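Local coordinates for protein imine reductase (Bacillus cereus, PDB 4D3D) that catalyses the NADPH-dependent, S-selective reduction of the cyclic imine 2-methylpyrroline, at residues B[46-51]-B[66-71]; B[234-239]-B[295-300]; B[251-256]-B[285-290]. All blocks are in the same frame, centred on the assembly; numbering follows the deposited sequence.

Interaction 1: residues B[46-51]-B[66-71]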
loop_
_atom_site.group_PDB
_atom_site.type_symbol
_atom_site.label_atom_id
_atom_site.label_comp_id
_atom_site.label_asym_id
_atom_site.label_seq_id
_atom_site.Cartn_x
_atom_site.Cartn_y
_atom_site.Cartn_z
ATOM N N SER B 46 14.797 36.767 17.763
ATOM C CA SER B 46 14.232 37.984 17.190
ATOM C C SER B 46 13.600 37.532 15.838
ATOM O O SER B 46 14.307 36.942 15.044
ATOM C CB SER B 46 15.351 38.965 16.904
ATOM O OG SER B 46 14.870 40.058 16.131
ATOM N N VAL B 47 12.297 37.755 15.658
ATOM C CA VAL B 47 11.572 37.262 14.484
ATOM C C VAL B 47 10.970 38.431 13.706
ATOM O O VAL B 47 10.126 39.135 14.253
ATOM C CB VAL B 47 10.488 36.276 14.873
ATOM C CG1 VAL B 47 9.758 35.698 13.656
ATOM C CG2 VAL B 47 11.063 35.142 15.692
ATOM N N THR B 48 11.315 38.590 12.420
ATOM C CA THR B 48 10.727 39.634 11.577
ATOM C C THR B 48 9.754 38.928 10.631
ATOM O O THR B 48 10.078 37.839 10.115
ATOM C CB THR B 48 11.798 40.336 10.783
ATOM O OG1 THR B 48 12.652 41.058 11.699
ATOM C CG2 THR B 48 11.189 41.272 9.787
ATOM N N VAL B 49 8.535 39.475 10.460
ATOM C CA VAL B 49 7.464 38.832 9.652
ATOM C C VAL B 49 6.891 39.769 8.601
ATOM O O VAL B 49 6.863 40.984 8.835
ATOM C CB VAL B 49 6.320 38.254 10.514
ATOM C CG1 VAL B 49 6.869 37.231 11.525
ATOM C CG2 VAL B 49 5.507 39.333 11.240
ATOM N N TRP B 50 6.463 39.224 7.477
ATOM C CA TRP B 50 5.723 39.901 6.416
ATOM C C TRP B 50 4.677 38.946 5.838
ATOM O O TRP B 50 4.920 37.751 5.682
ATOM C CB TRP B 50 6.610 40.443 5.254
ATOM C CG TRP B 50 5.863 41.204 4.181
ATOM C CD1 TRP B 50 5.607 42.530 4.155
ATOM C CD2 TRP B 50 5.291 40.663 2.996
ATOM N NE1 TRP B 50 4.900 42.847 3.035
ATOM C CE2 TRP B 50 4.647 41.709 2.328
ATOM C CE3 TRP B 50 5.232 39.376 2.449
ATOM C CZ2 TRP B 50 4.000 41.536 1.113
ATOM C CZ3 TRP B 50 4.570 39.159 1.255
ATOM C CH2 TRP B 50 3.930 40.287 0.573
ATOM N N ASN B 51 3.540 39.547 5.484
ATOM C CA ASN B 51 2.466 38.839 4.793
ATOM C C ASN B 51 1.688 39.855 3.925
ATOM O O ASN B 51 1.629 41.012 4.266
ATOM C CB ASN B 51 1.624 38.175 5.885
ATOM C CG ASN B 51 0.644 37.149 5.347
ATOM O OD1 ASN B 51 1.023 36.017 4.904
ATOM N ND2 ASN B 51 -0.655 37.524 5.373
ATOM N N ILE B 66 8.411 41.354 15.015
ATOM C CA ILE B 66 8.511 42.627 14.378
ATOM C C ILE B 66 7.843 42.506 12.967
ATOM O O ILE B 66 8.369 41.810 12.086
ATOM C CB ILE B 66 9.994 42.978 14.226
ATOM C CG1 ILE B 66 10.704 42.930 15.604
ATOM C CG2 ILE B 66 10.159 44.312 13.526
ATOM C CD1 ILE B 66 10.185 43.954 16.557
ATOM N N ARG B 67 6.684 43.112 12.788
ATOM C CA ARG B 67 6.031 43.196 11.507
ATOM C C ARG B 67 6.628 44.356 10.717
ATOM O O ARG B 67 6.765 45.485 11.202
ATOM C CB ARG B 67 4.530 43.392 11.646
ATOM C CG ARG B 67 3.768 43.636 10.312
ATOM C CD ARG B 67 2.237 43.615 10.461
ATOM N NE ARG B 67 1.843 44.385 11.643
ATOM C CZ ARG B 67 0.710 44.202 12.352
ATOM N NH1 ARG B 67 -0.224 43.293 12.010
ATOM N NH2 ARG B 67 0.539 44.945 13.444
ATOM N N VAL B 68 6.980 44.076 9.499
ATOM C CA VAL B 68 7.384 45.096 8.556
ATOM C C VAL B 68 6.413 45.249 7.391
ATOM O O VAL B 68 5.686 44.339 7.015
ATOM C CB VAL B 68 8.808 44.831 7.985
ATOM C CG1 VAL B 68 9.820 44.804 9.146
ATOM C CG2 VAL B 68 8.850 43.535 7.245
ATOM N N SER B 69 6.411 46.431 6.823
ATOM C CA SER B 69 5.416 46.740 5.805
ATOM C C SER B 69 5.658 46.070 4.437
ATOM O O SER B 69 4.699 45.657 3.718
ATOM C CB SER B 69 5.334 48.276 5.637
ATOM O OG SER B 69 4.355 48.623 4.604
ATOM N N THR B 70 6.934 45.950 4.072
ATOM C CA THR B 70 7.286 45.530 2.692
ATOM C C THR B 70 8.203 44.307 2.663
ATOM O O THR B 70 8.952 44.020 3.626
ATOM C CB THR B 70 8.005 46.665 1.925
ATOM O OG1 THR B 70 9.334 46.907 2.409
ATOM C CG2 THR B 70 7.249 47.986 2.016
ATOM N N VAL B 71 8.201 43.645 1.522
ATOM C CA VAL B 71 9.082 42.442 1.261
ATOM C C VAL B 71 10.552 42.891 1.392
ATOM O O VAL B 71 11.364 42.171 1.950
ATOM C CB VAL B 71 8.777 41.896 -0.141
ATOM C CG1 VAL B 71 9.790 40.847 -0.628
ATOM C CG2 VAL B 71 7.380 41.283 -0.135
#

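Interaction 2: residues B[234-239]-B[295-300]. With P4C (O-acetaldehydyl-hexaethylene glycol), chain E.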
loop_
_atom_site.group_PDB
_atom_site.type_symbol
_atom_site.label_atom_id
_atom_site.label_comp_id
_atom_site.label_asym_id
_atom_site.label_seq_id
_atom_site.Cartn_x
_atom_site.Cartn_y
_atom_site.Cartn_z
ATOM N N GLU B 234 11.981 -5.443 1.678
ATOM C CA GLU B 234 13.350 -5.818 2.009
ATOM C C GLU B 234 13.860 -6.935 1.119
ATOM O O GLU B 234 15.001 -6.890 0.667
ATOM C CB GLU B 234 13.464 -6.273 3.512
ATOM C CG GLU B 234 13.185 -5.136 4.459
ATOM N N PHE B 235 13.040 -7.951 0.874
ATOM C CA PHE B 235 13.396 -9.104 -0.013
ATOM C C PHE B 235 13.731 -8.664 -1.426
ATOM O O PHE B 235 14.763 -9.084 -1.972
ATOM C CB PHE B 235 12.280 -10.123 -0.072
ATOM C CG PHE B 235 12.619 -11.334 -0.895
ATOM C CD1 PHE B 235 13.386 -12.390 -0.355
ATOM C CD2 PHE B 235 12.229 -11.414 -2.205
ATOM C CE1 PHE B 235 13.736 -13.478 -1.150
ATOM C CE2 PHE B 235 12.586 -12.491 -3.027
ATOM C CZ PHE B 235 13.365 -13.540 -2.506
ATOM N N TYR B 236 12.874 -7.820 -1.987
ATOM C CA TYR B 236 13.029 -7.494 -3.428
ATOM C C TYR B 236 13.981 -6.333 -3.687
ATOM O O TYR B 236 14.528 -6.280 -4.791
ATOM C CB TYR B 236 11.682 -7.196 -4.041
ATOM C CG TYR B 236 10.807 -8.447 -4.250
ATOM C CD1 TYR B 236 11.105 -9.420 -5.208
ATOM C CD2 TYR B 236 9.659 -8.589 -3.522
ATOM C CE1 TYR B 236 10.265 -10.529 -5.385
ATOM C CE2 TYR B 236 8.768 -9.678 -3.775
ATOM C CZ TYR B 236 9.139 -10.651 -4.672
ATOM O OH TYR B 236 8.247 -11.714 -4.889
ATOM N N THR B 237 14.281 -5.509 -2.681
ATOM C CA THR B 237 15.214 -4.371 -2.828
ATOM C C THR B 237 16.532 -4.654 -3.563
ATOM O O THR B 237 16.838 -4.038 -4.594
ATOM C CB THR B 237 15.388 -3.652 -1.466
ATOM O OG1 THR B 237 14.204 -2.886 -1.185
ATOM C CG2 THR B 237 16.572 -2.765 -1.423
ATOM N N PRO B 238 17.327 -5.641 -3.090
ATOM C CA PRO B 238 18.618 -5.914 -3.754
ATOM C C PRO B 238 18.462 -6.456 -5.162
ATOM O O PRO B 238 19.300 -6.130 -6.017
ATOM C CB PRO B 238 19.300 -6.917 -2.779
ATOM C CG PRO B 238 18.174 -7.515 -1.975
ATOM C CD PRO B 238 17.124 -6.458 -1.888
ATOM N N ARG B 239 17.377 -7.204 -5.434
ATOM C CA ARG B 239 17.082 -7.698 -6.806
ATOM C C ARG B 239 16.759 -6.498 -7.760
ATOM O O ARG B 239 17.227 -6.397 -8.874
ATOM C CB ARG B 239 15.942 -8.710 -6.766
ATOM C CG ARG B 239 16.323 -9.992 -5.983
ATOM C CD ARG B 239 15.214 -10.820 -5.410
ATOM N NE ARG B 239 14.244 -11.109 -6.381
ATOM C CZ ARG B 239 13.823 -12.319 -6.764
ATOM N NH1 ARG B 239 14.317 -13.421 -6.215
ATOM N NH2 ARG B 239 12.875 -12.363 -7.721
ATOM N N SER B 295 9.426 -12.438 -12.025
ATOM C CA SER B 295 8.795 -11.887 -10.815
ATOM C C SER B 295 7.886 -10.750 -11.190
ATOM O O SER B 295 8.097 -10.050 -12.256
ATOM C CB SER B 295 9.867 -11.325 -9.891
ATOM O OG SER B 295 9.265 -10.728 -8.751
ATOM N N PHE B 296 6.801 -10.584 -10.441
ATOM C CA PHE B 296 5.979 -9.334 -10.585
ATOM C C PHE B 296 6.739 -8.061 -10.455
ATOM O O PHE B 296 6.219 -7.013 -10.923
ATOM C CB PHE B 296 4.760 -9.378 -9.672
ATOM C CG PHE B 296 5.009 -8.825 -8.273
ATOM C CD1 PHE B 296 5.516 -9.625 -7.272
ATOM C CD2 PHE B 296 4.672 -7.520 -7.972
ATOM C CE1 PHE B 296 5.697 -9.118 -5.994
ATOM C CE2 PHE B 296 4.854 -7.001 -6.715
ATOM C CZ PHE B 296 5.370 -7.805 -5.709
ATOM N N THR B 297 7.958 -8.073 -9.932
ATOM C CA THR B 297 8.801 -6.853 -9.852
ATOM C C THR B 297 9.126 -6.335 -11.246
ATOM O O THR B 297 9.433 -5.176 -11.422
ATOM C CB THR B 297 10.067 -7.014 -9.017
ATOM O OG1 THR B 297 10.910 -8.019 -9.583
ATOM C CG2 THR B 297 9.726 -7.351 -7.615
ATOM N N SER B 298 9.013 -7.224 -12.225
ATOM C CA SER B 298 9.233 -6.855 -13.611
ATOM C C SER B 298 8.247 -5.756 -14.056
ATOM O O SER B 298 8.522 -5.102 -15.094
ATOM C CB SER B 298 9.127 -8.064 -14.563
ATOM O OG SER B 298 7.840 -8.651 -14.611
ATOM N N LEU B 299 7.116 -5.609 -13.391
ATOM C CA LEU B 299 6.181 -4.503 -13.677
ATOM C C LEU B 299 6.760 -3.088 -13.501
ATOM O O LEU B 299 6.200 -2.140 -14.090
ATOM C CB LEU B 299 4.866 -4.646 -12.939
ATOM C CG LEU B 299 4.047 -5.930 -13.175
ATOM C CD1 LEU B 299 2.874 -6.065 -12.254
ATOM C CD2 LEU B 299 3.619 -5.997 -14.641
ATOM N N ILE B 300 7.902 -2.977 -12.876
ATOM C CA ILE B 300 8.559 -1.677 -12.824
ATOM C C ILE B 300 8.938 -1.211 -14.234
ATOM O O ILE B 300 8.949 -0.032 -14.524
ATOM C CB ILE B 300 9.708 -1.678 -11.822
ATOM C CG1 ILE B 300 9.977 -0.215 -11.410
ATOM C CG2 ILE B 300 10.891 -2.326 -12.389
ATOM C CD1 ILE B 300 10.973 -0.034 -10.306
HETATM O O1 P4C E . 7.746 -12.374 3.348
HETATM C C2 P4C E . 9.019 -12.265 2.622
HETATM C C3 P4C E . 9.224 -13.247 1.456
HETATM O O4 P4C E . 9.267 -12.561 0.220
HETATM C C5 P4C E . 9.186 -13.293 -1.029
HETATM C C6 P4C E . 7.806 -13.921 -1.213
HETATM O O7 P4C E . 7.201 -13.713 -2.511
HETATM C C8 P4C E . 5.796 -14.150 -2.604
HETATM C C9 P4C E . 4.933 -13.131 -3.423
HETATM O O10 P4C E . 3.438 -13.294 -3.471
HETATM C C11 P4C E . 2.509 -13.902 -2.510
HETATM C C12 P4C E . 1.523 -12.944 -1.749
HETATM O O13 P4C E . 1.362 -13.268 -0.280
HETATM C C14 P4C E . 0.590 -12.429 0.672
HETATM C C15 P4C E . 0.956 -12.647 2.188
HETATM O O16 P4C E . 1.030 -11.380 3.014
HETATM C C17 P4C E . 1.275 -11.267 4.496
HETATM C C18 P4C E . 0.279 -12.114 5.419
HETATM O O19 P4C E . -0.617 -11.319 6.305
HETATM C C20 P4C E . -1.576 -12.320 6.860
HETATM C C21 P4C E . -2.196 -11.758 8.133
HETATM O O22 P4C E . -3.336 -12.533 8.606
HETATM O O HOH W 1 12.932 -9.385 -8.420
#

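Interaction 3: residues B[251-256]-B[285-290]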
loop_
_atom_site.group_PDB
_atom_site.type_symbol
_atom_site.label_atom_id
_atom_site.label_comp_id
_atom_site.label_asym_id
_atom_site.label_seq_id
_atom_site.Cartn_x
_atom_site.Cartn_y
_atom_site.Cartn_z
ATOM N N ARG B 251 5.861 -15.867 -9.893
ATOM C CA ARG B 251 5.776 -15.689 -11.363
ATOM C C ARG B 251 4.608 -14.723 -11.703
ATOM O O ARG B 251 3.485 -14.781 -11.182
ATOM C CB ARG B 251 5.565 -17.058 -12.057
ATOM C CG ARG B 251 6.922 -17.835 -11.952
ATOM C CD ARG B 251 7.101 -19.009 -12.835
ATOM N NE ARG B 251 8.327 -19.765 -12.470
ATOM C CZ ARG B 251 9.573 -19.638 -12.951
ATOM N NH1 ARG B 251 9.954 -18.691 -13.808
ATOM N NH2 ARG B 251 10.503 -20.468 -12.480
ATOM N N LEU B 252 4.898 -13.816 -12.649
ATOM C CA LEU B 252 3.863 -12.824 -13.028
ATOM C C LEU B 252 2.536 -13.442 -13.423
ATOM O O LEU B 252 1.475 -12.943 -13.126
ATOM C CB LEU B 252 4.372 -11.937 -14.178
ATOM C CG LEU B 252 3.488 -10.764 -14.560
ATOM C CD1 LEU B 252 3.338 -9.781 -13.397
ATOM C CD2 LEU B 252 4.001 -10.040 -15.788
ATOM N N ALA B 253 2.540 -14.566 -14.174
ATOM C CA ALA B 253 1.295 -15.180 -14.614
ATOM C C ALA B 253 0.432 -15.562 -13.433
ATOM O O ALA B 253 -0.798 -15.479 -13.510
ATOM C CB ALA B 253 1.612 -16.421 -15.457
ATOM N N MET B 254 1.089 -16.003 -12.362
ATOM C CA MET B 254 0.347 -16.390 -11.140
ATOM C C MET B 254 -0.228 -15.109 -10.420
ATOM O O MET B 254 -1.341 -15.181 -9.844
ATOM C CB MET B 254 1.190 -17.214 -10.186
ATOM C CG MET B 254 1.691 -18.538 -10.728
ATOM S SD MET B 254 0.315 -19.606 -11.129
ATOM C CE MET B 254 -0.084 -20.285 -9.524
ATOM N N GLY B 255 0.540 -14.063 -10.412
ATOM C CA GLY B 255 0.065 -12.745 -9.917
ATOM C C GLY B 255 -1.122 -12.258 -10.673
ATOM O O GLY B 255 -2.081 -11.785 -10.087
ATOM N N LEU B 256 -1.062 -12.313 -12.031
ATOM C CA LEU B 256 -2.224 -11.925 -12.828
ATOM C C LEU B 256 -3.512 -12.684 -12.458
ATOM O O LEU B 256 -4.561 -12.160 -12.247
ATOM C CB LEU B 256 -1.959 -12.166 -14.345
ATOM C CG LEU B 256 -3.110 -11.932 -15.286
ATOM C CD1 LEU B 256 -3.574 -10.490 -15.307
ATOM C CD2 LEU B 256 -2.763 -12.467 -16.721
ATOM N N ARG B 285 -0.407 -5.592 -19.086
ATOM C CA ARG B 285 0.632 -4.998 -19.887
ATOM C C ARG B 285 1.957 -5.658 -19.716
ATOM O O ARG B 285 2.698 -5.839 -20.656
ATOM C CB ARG B 285 0.705 -3.453 -19.592
ATOM C CG ARG B 285 -0.490 -2.714 -20.120
ATOM C CD ARG B 285 -0.808 -1.439 -19.309
ATOM N NE ARG B 285 0.161 -0.464 -19.471
ATOM C CZ ARG B 285 0.281 0.659 -18.712
ATOM N NH1 ARG B 285 -0.459 0.945 -17.553
ATOM N NH2 ARG B 285 1.236 1.418 -19.087
ATOM N N GLY B 286 2.314 -6.073 -18.516
ATOM C CA GLY B 286 3.542 -6.815 -18.321
ATOM C C GLY B 286 3.532 -8.189 -19.001
ATOM O O GLY B 286 4.560 -8.625 -19.498
ATOM N N MET B 287 2.413 -8.882 -18.936
ATOM C CA MET B 287 2.254 -10.171 -19.612
ATOM C C MET B 287 2.438 -10.042 -21.116
ATOM O O MET B 287 3.200 -10.787 -21.713
ATOM C CB MET B 287 0.894 -10.763 -19.264
ATOM C CG MET B 287 0.763 -11.216 -17.804
ATOM S SD MET B 287 1.855 -12.552 -17.301
ATOM C CE MET B 287 1.289 -13.887 -18.436
ATOM N N LYS B 288 1.794 -9.044 -21.667
ATOM C CA LYS B 288 1.854 -8.780 -23.130
ATOM C C LYS B 288 3.131 -8.234 -23.642
ATOM O O LYS B 288 3.286 -8.133 -24.895
ATOM C CB LYS B 288 0.699 -7.927 -23.500
ATOM C CG LYS B 288 -0.673 -8.544 -23.451
ATOM C CD LYS B 288 -1.596 -7.387 -23.857
ATOM C CE LYS B 288 -3.005 -7.744 -23.597
ATOM N NZ LYS B 288 -3.816 -6.517 -23.888
ATOM N N THR B 289 4.083 -7.898 -22.794
ATOM C CA THR B 289 5.429 -7.614 -23.161
ATOM C C THR B 289 6.449 -8.681 -22.839
ATOM O O THR B 289 7.649 -8.477 -22.768
ATOM C CB THR B 289 5.892 -6.239 -22.588
ATOM O OG1 THR B 289 5.639 -6.197 -21.165
ATOM C CG2 THR B 289 5.108 -5.176 -23.238
ATOM N N GLY B 290 5.939 -9.888 -22.560
ATOM C CA GLY B 290 6.792 -11.077 -22.449
ATOM C C GLY B 290 7.364 -11.427 -21.119
ATOM O O GLY B 290 8.486 -11.942 -21.063
#

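Interaction 1: residues B[46-51]-B[66-71]
Val47 to Val49 of strand 46-50 pair in parallel with Ile66 and Arg67 of the short strand 66-67. Ile66 is gripped from both ends, as parallel pairing requires: its N gives a nearly straight bond to Val47 O (2.9 Å, 173° at the hydrogen), and its O receives Val49 N at 2.9 Å. A third, longer bond runs from Val68 N to Val49 O at 3.2 Å. Beta-branched residues suit these extended backbones. Thr48 and Ile66 share one face of the sheet, where, with Thr48 OG1 anti to the carbonyl carbon (chi1 -66°), CG2 falls anti to the backbone N and comes 3.8 Å from Val68 CG1. Val49 and Arg67 lie on the other face, and Arg67 carries its guanidinium to a salt bridge with Asp58.

Past the last bridged pair, at the end of strand 46-50, the indole of Trp50 takes over. Its NE1 donates to Ser69 O (2.9 Å); the acceptor lies in the indole plane, but the donor stands above the plane of the Ser69 carbonyl and the bond is bent, 134° at the hydrogen. Val71 CG2 sits over one ring face, 3.5 Å from the centroid of the six-membered ring, a CH-pi contact at the first turn of helix 71-77. Thr70 precedes that helix as its N-cap. Strand 46-50, helix 58-62 and strand 66-67 form a beta-alpha-beta unit at the sheet's edge, as expected of the Rossmann-type NADPH-binding domain.

Interaction 2: residues B[234-239]-B[295-300]
Tyr236, on helix 215-242, reaches across to Ser295, Phe296 and Thr297, and its side chain can be followed outward atom by atom. CB heads toward the loop, and with CG anti to the carbonyl carbon (chi1 -73°) the ring starts beneath the methyl of Thr297. Thr297 CG2 lies 3.5 Å from Tyr236 CD1 and over that face, offset toward the rim, as a CH-pi contact. The opposite face is covered by Phe235 CD2, above the ring centre. Farther out, Tyr236 CE1 comes 3.5 Å from Ser295 OG. On the other rim, Tyr236 CE2 meets Phe296 CE1 at 3.8 Å; here the edge of Phe296 is turned toward the tyrosine face, an offset edge-to-face pair with planes at 82°. At the tip, Tyr236 OH hydrogen-bonds Asp250 and lies 3.3 Å from O7 of the bound hexaethylene glycol derivative, whose O4 stands over a face of Phe235.

Ser295 suits the start of the short 3-10 turn: its OG accepts from Thr297 N (3.2 Å), an ST turn, and also bonds Asp250. Arg239, bent at chi3 (51°), brings its NE to a water, 3.0 Å away, that is also bonded to Thr297 OG1, which hydrogen-bonds His245 as well. NH1 of the same arginine makes a salt bridge with Asp248, and Phe296 meets Trp195 of the second subunit edge-to-face.

No direct hydrogen bond joins the two segments. Aromatic and methyl packing carries the contact, while the buried polar groups are satisfied through Asp250, His245 and water. Asp250 OD1 is shared by Tyr236 OH and Ser295 OG, which is consistent with a tyrosine tip held in one place where it lines the ligand pocket.

Interaction 3: residues B[251-256]-B[285-290]
Two helices of the C-terminal domain, 252-268 at its first turn and 274-288 at its last, pack here through Leu252, Ala253, Leu256 and Met287. Leu252 sends CD2 to 3.6 Å from Met287 SD, the two side chains sliding past each other in opposite directions. The same methyl lies 3.7 Å from Gly286 C. Glycine suits this position: a CB would point at Leu252 and stand only 3.2 Å from its CD2, so the bare backbone lets the leucine settle against the helix.

Met287 is the flexible filler between the turns. Bends at chi2 (-64°) and chi3 (-61°) fold its chain, leaving CE 3.9 Å from Ala253 CB, a methyl small enough to admit it. Nearer the backbone, CG of the methionine meets Leu256 CD2 at 3.9 Å. Leu252 and Leu256, one turn apart, thus present a single apolar stripe to helix 274-288, the packing expected of an all-helical domain of the 6-phosphogluconate dehydrogenase type. Both leucines also touch Phe283, an earlier residue of that helix. Arg285, whose CB leaves on the side away from helix 252-268, forms a salt bridge with Asp272 of the second subunit.

Overall arrangement
From the N terminus, interaction 1 comes first, closing a short loop of 14 residues that holds helix 58-62 at the edge of the N-terminal nucleotide-binding domain. It closes before either later contact opens. In the C-terminal domain interaction 2 closes a longer excursion, joining helix 215-242 to the loop after helix 274-288, and interaction 3 falls within that excursion, tying helix 252-268 to helix 274-288. The later pair touch: Leu299 and Phe296 of interaction 2 pack on Gly286 and Leu252 of interaction 3, and both reach the second subunit. Interaction 1 lies on the opposite side of the chain's centre, its own centre 51 Å from that of interaction 2.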